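Local coordinates for protein MstE (Scytonema sp. PCC 10023, PDB 6SBF) that probably cyclises isoprenoid precursors in merosterol biosynthesis, acting as a single-domain class II (type II) terpene cyclase, at residues 58-70 / 110-122. The protein carries 1 engineered substitution. Residues are numbered along the deposited sequence; the frame is centred on the assembly and turned at random.
Sequences DEWVTAYVGTMLA and DTTGWALQLAAAV
Trp114 presents one face of its indole to the edge of the Tyr64 ring. CD2 of Tyr64 sits 3.7 Å from Trp114 CE2, over the middle of the indole face, and the two planes meet at 66°. This is an edge-to-face (T-shaped) pair. Tyr64 also stacks on Phe351, and its hydroxyl hydrogen-bonds to Thr355. Gln117 NE2 lies over the opposite face of the indole, towards the rim. With CG set beside the backbone N (chi1 -72°), Trp114 reaches across to helix 59-69 and fits as a knob among Ala63, Tyr64, Thr67 and Met68. The bent Met68 chain brings CE to 3.7 Å from Trp114 CZ3.

The two helices run in roughly the same direction, with an angle of 39° between them and their axes 7.9 Å apart at closest approach. They are two helices of the alpha6-alpha6 barrel fold, as in the squalene-hopene cyclase C-terminal family. Small residues allow the close approach: Ala63 CB comes within 3.4 Å of Ala115 N. Leu118 CD1 packs on the backbone of Gly66, and Ala70 CB meets Ala121 CB at the far end of the contact from Trp60.

No direct hydrogen bond joins the helices. Thr67 OG1 turns back and donates to Ala63 O at 2.8 Å, within its own helix. That carbonyl also accepts from Thr67 N, on the other face of its plane. A water bridges the helices: it accepts from Trp60 NE1 at 3.0 Å, in the plane of the ring, and donates to Asp110 OD2 at 2.7 Å. Asp110 OD1 takes a weak bond from Trp114 NE1, while OD2 reaches Trp60 through the water. Thr111 lies across the base of Trp60, its OG1 3.3 Å from Trp60 CB; this hydroxyl hydrogen-bonds to Asp108 OD2.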
loop_
_atom_site.group_PDB
_atom_site.type_symbol
_atom_site.label_atom_id
_atom_site.label_comp_id
_atom_site.label_asym_id
_atom_site.label_seq_id
_atom_site.Cartn_x
_atom_site.Cartn_y
_atom_site.Cartn_z
ATOM N N ASP A 58 -4.754 -11.495 6.653
ATOM C CA ASP A 58 -6.187 -11.350 6.290
ATOM C C ASP A 58 -6.726 -9.962 6.668
ATOM O O ASP A 58 -7.119 -9.251 5.738
ATOM C CB ASP A 58 -7.036 -12.519 6.821
ATOM C CG ASP A 58 -7.017 -12.878 8.283
ATOM O OD1 ASP A 58 -6.666 -12.068 9.143
ATOM O OD2 ASP A 58 -7.423 -14.042 8.606
ATOM N N GLU A 59 -6.674 -9.554 7.931
ATOM C CA GLU A 59 -7.237 -8.230 8.305
ATOM C C GLU A 59 -6.565 -7.158 7.465
ATOM O O GLU A 59 -7.218 -6.298 6.900
ATOM C CB GLU A 59 -7.030 -7.933 9.784
ATOM C CG GLU A 59 -7.748 -8.879 10.715
ATOM C CD GLU A 59 -7.427 -8.738 12.180
ATOM O OE1 GLU A 59 -7.116 -7.623 12.647
ATOM O OE2 GLU A 59 -7.500 -9.795 12.907
ATOM N N TRP A 60 -5.211 -7.150 7.436
ATOM C CA TRP A 60 -4.469 -6.123 6.700
ATOM C C TRP A 60 -4.791 -6.194 5.205
ATOM O O TRP A 60 -5.076 -5.173 4.552
ATOM C CB TRP A 60 -2.987 -6.321 6.982
ATOM C CG TRP A 60 -2.106 -5.578 6.030
ATOM C CD1 TRP A 60 -2.160 -4.275 5.670
ATOM C CD2 TRP A 60 -0.988 -6.112 5.330
ATOM N NE1 TRP A 60 -1.138 -3.959 4.823
ATOM C CE2 TRP A 60 -0.416 -5.084 4.579
ATOM C CE3 TRP A 60 -0.434 -7.388 5.301
ATOM C CZ2 TRP A 60 0.747 -5.263 3.831
ATOM C CZ3 TRP A 60 0.714 -7.547 4.562
ATOM C CH2 TRP A 60 1.278 -6.525 3.811
ATOM N N VAL A 61 -4.707 -7.366 4.614
ATOM C CA VAL A 61 -4.893 -7.555 3.171
ATOM C C VAL A 61 -6.311 -7.126 2.810
ATOM O O VAL A 61 -6.503 -6.427 1.785
ATOM C CB VAL A 61 -4.608 -8.996 2.755
ATOM C CG1 VAL A 61 -4.953 -9.212 1.309
ATOM C CG2 VAL A 61 -3.149 -9.309 2.991
ATOM N N THR A 62 -7.292 -7.459 3.625
ATOM C CA THR A 62 -8.716 -7.102 3.351
ATOM C C THR A 62 -8.919 -5.591 3.473
ATOM O O THR A 62 -9.622 -5.026 2.626
ATOM C CB THR A 62 -9.591 -7.949 4.269
ATOM O OG1 THR A 62 -9.536 -9.306 3.837
ATOM C CG2 THR A 62 -11.038 -7.515 4.253
ATOM N N ALA A 63 -8.343 -4.977 4.476
ATOM C CA ALA A 63 -8.453 -3.505 4.646
ATOM C C ALA A 63 -7.853 -2.827 3.407
ATOM O O ALA A 63 -8.407 -1.830 2.877
ATOM C CB ALA A 63 -7.796 -3.067 5.937
ATOM N N TYR A 64 -6.656 -3.290 2.981
ATOM C CA TYR A 64 -5.955 -2.704 1.831
ATOM C C TYR A 64 -6.773 -2.893 0.553
ATOM O O TYR A 64 -6.995 -1.956 -0.210
ATOM C CB TYR A 64 -4.557 -3.279 1.743
ATOM C CG TYR A 64 -3.746 -2.777 0.575
ATOM C CD1 TYR A 64 -3.738 -3.392 -0.652
ATOM C CD2 TYR A 64 -2.954 -1.655 0.738
ATOM C CE1 TYR A 64 -2.919 -2.989 -1.698
ATOM C CE2 TYR A 64 -2.142 -1.232 -0.313
ATOM C CZ TYR A 64 -2.096 -1.893 -1.519
ATOM O OH TYR A 64 -1.282 -1.483 -2.552
ATOM N N VAL A 65 -7.145 -4.125 0.273
ATOM C CA VAL A 65 -7.875 -4.442 -0.978
ATOM C C VAL A 65 -9.210 -3.673 -0.978
ATOM O O VAL A 65 -9.574 -3.162 -2.037
ATOM C CB VAL A 65 -8.042 -5.946 -1.163
ATOM C CG1 VAL A 65 -8.950 -6.253 -2.330
ATOM C CG2 VAL A 65 -6.703 -6.625 -1.363
ATOM N N GLY A 66 -9.900 -3.679 0.141
ATOM C CA GLY A 66 -11.175 -2.946 0.183
ATOM C C GLY A 66 -10.954 -1.485 -0.108
ATOM O O GLY A 66 -11.720 -0.895 -0.898
ATOM N N THR A 67 -9.909 -0.877 0.459
ATOM C CA THR A 67 -9.623 0.541 0.183
ATOM C C THR A 67 -9.319 0.701 -1.312
ATOM O O THR A 67 -9.780 1.686 -1.954
ATOM C CB THR A 67 -8.485 1.030 1.094
ATOM O OG1 THR A 67 -8.862 0.938 2.464
ATOM C CG2 THR A 67 -8.113 2.475 0.777
ATOM N N MET A 68 -8.515 -0.196 -1.883
ATOM C CA MET A 68 -8.176 -0.093 -3.324
ATOM C C MET A 68 -9.446 -0.094 -4.159
ATOM O O MET A 68 -9.545 0.615 -5.158
ATOM C CB MET A 68 -7.246 -1.220 -3.755
ATOM C CG MET A 68 -5.849 -1.191 -3.223
ATOM S SD MET A 68 -4.906 0.235 -3.764
ATOM C CE MET A 68 -4.641 1.080 -2.229
ATOM N N LEU A 69 -10.402 -0.949 -3.802
ATOM C CA LEU A 69 -11.637 -1.116 -4.625
ATOM C C LEU A 69 -12.680 -0.040 -4.336
ATOM O O LEU A 69 -13.697 -0.005 -5.054
ATOM C CB LEU A 69 -12.199 -2.520 -4.375
ATOM C CG LEU A 69 -11.357 -3.668 -4.921
ATOM C CD1 LEU A 69 -11.989 -4.990 -4.563
ATOM C CD2 LEU A 69 -11.239 -3.611 -6.409
ATOM N N ALA A 70 -12.462 0.810 -3.352
ATOM C CA ALA A 70 -13.436 1.858 -3.001
ATOM C C ALA A 70 -13.592 2.886 -4.121
ATOM O O ALA A 70 -14.575 3.619 -4.102
ATOM C CB ALA A 70 -13.032 2.535 -1.706
ATOM N N ASP A 110 -0.292 0.272 10.759
ATOM C CA ASP A 110 -0.511 0.273 9.295
ATOM C C ASP A 110 -1.842 -0.386 8.995
ATOM O O ASP A 110 -2.671 0.168 8.256
ATOM C CB ASP A 110 0.646 -0.389 8.563
ATOM C CG ASP A 110 0.551 -0.173 7.058
ATOM O OD1 ASP A 110 0.388 0.974 6.641
ATOM O OD2 ASP A 110 0.668 -1.129 6.329
ATOM N N THR A 111 -2.032 -1.581 9.477
ATOM C CA THR A 111 -3.273 -2.302 9.265
ATOM C C THR A 111 -4.428 -1.423 9.753
ATOM O O THR A 111 -5.467 -1.340 9.052
ATOM C CB THR A 111 -3.308 -3.630 10.035
ATOM O OG1 THR A 111 -2.190 -4.422 9.599
ATOM C CG2 THR A 111 -4.608 -4.338 9.786
ATOM N N THR A 112 -4.268 -0.858 10.907
ATOM C CA THR A 112 -5.379 -0.023 11.499
ATOM C C THR A 112 -5.698 1.154 10.599
ATOM O O THR A 112 -6.877 1.461 10.377
ATOM C CB THR A 112 -5.035 0.348 12.954
ATOM O OG1 THR A 112 -4.880 -0.848 13.728
ATOM C CG2 THR A 112 -6.080 1.192 13.577
ATOM N N GLY A 113 -4.693 1.822 10.055
ATOM C CA GLY A 113 -4.945 2.917 9.123
ATOM C C GLY A 113 -5.686 2.494 7.893
ATOM O O GLY A 113 -6.675 3.157 7.512
ATOM N N TRP A 114 -5.310 1.392 7.268
ATOM C CA TRP A 114 -6.039 0.913 6.085
ATOM C C TRP A 114 -7.478 0.551 6.451
ATOM O O TRP A 114 -8.385 0.797 5.632
ATOM C CB TRP A 114 -5.338 -0.271 5.416
ATOM C CG TRP A 114 -4.085 0.146 4.712
ATOM C CD1 TRP A 114 -2.792 -0.037 5.122
ATOM C CD2 TRP A 114 -3.995 0.855 3.450
ATOM N NE1 TRP A 114 -1.910 0.546 4.244
ATOM C CE2 TRP A 114 -2.620 1.068 3.182
ATOM C CE3 TRP A 114 -4.950 1.266 2.502
ATOM C CZ2 TRP A 114 -2.199 1.756 2.062
ATOM C CZ3 TRP A 114 -4.514 1.932 1.378
ATOM C CH2 TRP A 114 -3.141 2.178 1.158
ATOM N N ALA A 115 -7.692 -0.067 7.575
ATOM C CA ALA A 115 -9.056 -0.435 8.018
ATOM C C ALA A 115 -9.884 0.834 8.181
ATOM O O ALA A 115 -11.083 0.809 7.853
ATOM C CB ALA A 115 -9.017 -1.227 9.312
ATOM N N LEU A 116 -9.296 1.908 8.676
ATOM C CA LEU A 116 -9.975 3.209 8.800
ATOM C C LEU A 116 -10.265 3.826 7.443
ATOM O O LEU A 116 -11.325 4.512 7.321
ATOM C CB LEU A 116 -9.238 4.095 9.791
ATOM C CG LEU A 116 -9.284 3.649 11.241
ATOM C CD1 LEU A 116 -8.273 4.439 12.067
ATOM C CD2 LEU A 116 -10.694 3.851 11.818
ATOM N N GLN A 117 -9.411 3.671 6.449
ATOM C CA GLN A 117 -9.710 4.145 5.091
ATOM C C GLN A 117 -10.935 3.383 4.588
ATOM O O GLN A 117 -11.819 3.949 3.931
ATOM C CB GLN A 117 -8.499 3.986 4.176
ATOM C CG GLN A 117 -7.337 4.910 4.511
ATOM C CD GLN A 117 -6.312 4.906 3.400
ATOM O OE1 GLN A 117 -6.598 5.332 2.283
ATOM N NE2 GLN A 117 -5.094 4.428 3.692
ATOM N N LEU A 118 -10.966 2.074 4.806
ATOM C CA LEU A 118 -12.110 1.263 4.374
ATOM C C LEU A 118 -13.380 1.720 5.117
ATOM O O LEU A 118 -14.445 1.855 4.478
ATOM C CB LEU A 118 -11.814 -0.221 4.577
ATOM C CG LEU A 118 -12.978 -1.152 4.224
ATOM C CD1 LEU A 118 -13.553 -0.989 2.842
ATOM C CD2 LEU A 118 -12.590 -2.590 4.416
ATOM N N ALA A 119 -13.270 1.951 6.401
ATOM C CA ALA A 119 -14.417 2.435 7.206
ATOM C C ALA A 119 -14.978 3.703 6.562
ATOM O O ALA A 119 -16.207 3.825 6.434
ATOM C CB ALA A 119 -14.018 2.672 8.637
ATOM N N ALA A 120 -14.136 4.625 6.130
ATOM C CA ALA A 120 -14.623 5.867 5.512
ATOM C C ALA A 120 -15.422 5.521 4.260
ATOM O O ALA A 120 -16.491 6.166 3.998
ATOM C CB ALA A 120 -13.494 6.828 5.254
ATOM N N ALA A 121 -14.968 4.599 3.443
ATOM C CA ALA A 121 -15.664 4.261 2.177
ATOM C C ALA A 121 -17.056 3.696 2.427
ATOM O O ALA A 121 -17.918 3.817 1.553
ATOM C CB ALA A 121 -14.819 3.285 1.382
ATOM N N VAL A 122 -17.271 3.074 3.574
ATOM C CA VAL A 122 -18.581 2.464 3.878
ATOM C C VAL A 122 -19.338 3.294 4.932
ATOM O O VAL A 122 -20.312 2.773 5.481
ATOM C CB VAL A 122 -18.437 0.979 4.254
ATOM C CG1 VAL A 122 -17.838 0.194 3.090
ATOM C CG2 VAL A 122 -17.660 0.802 5.563
HETATM O O HOH W 1 0.448 -1.707 3.745
#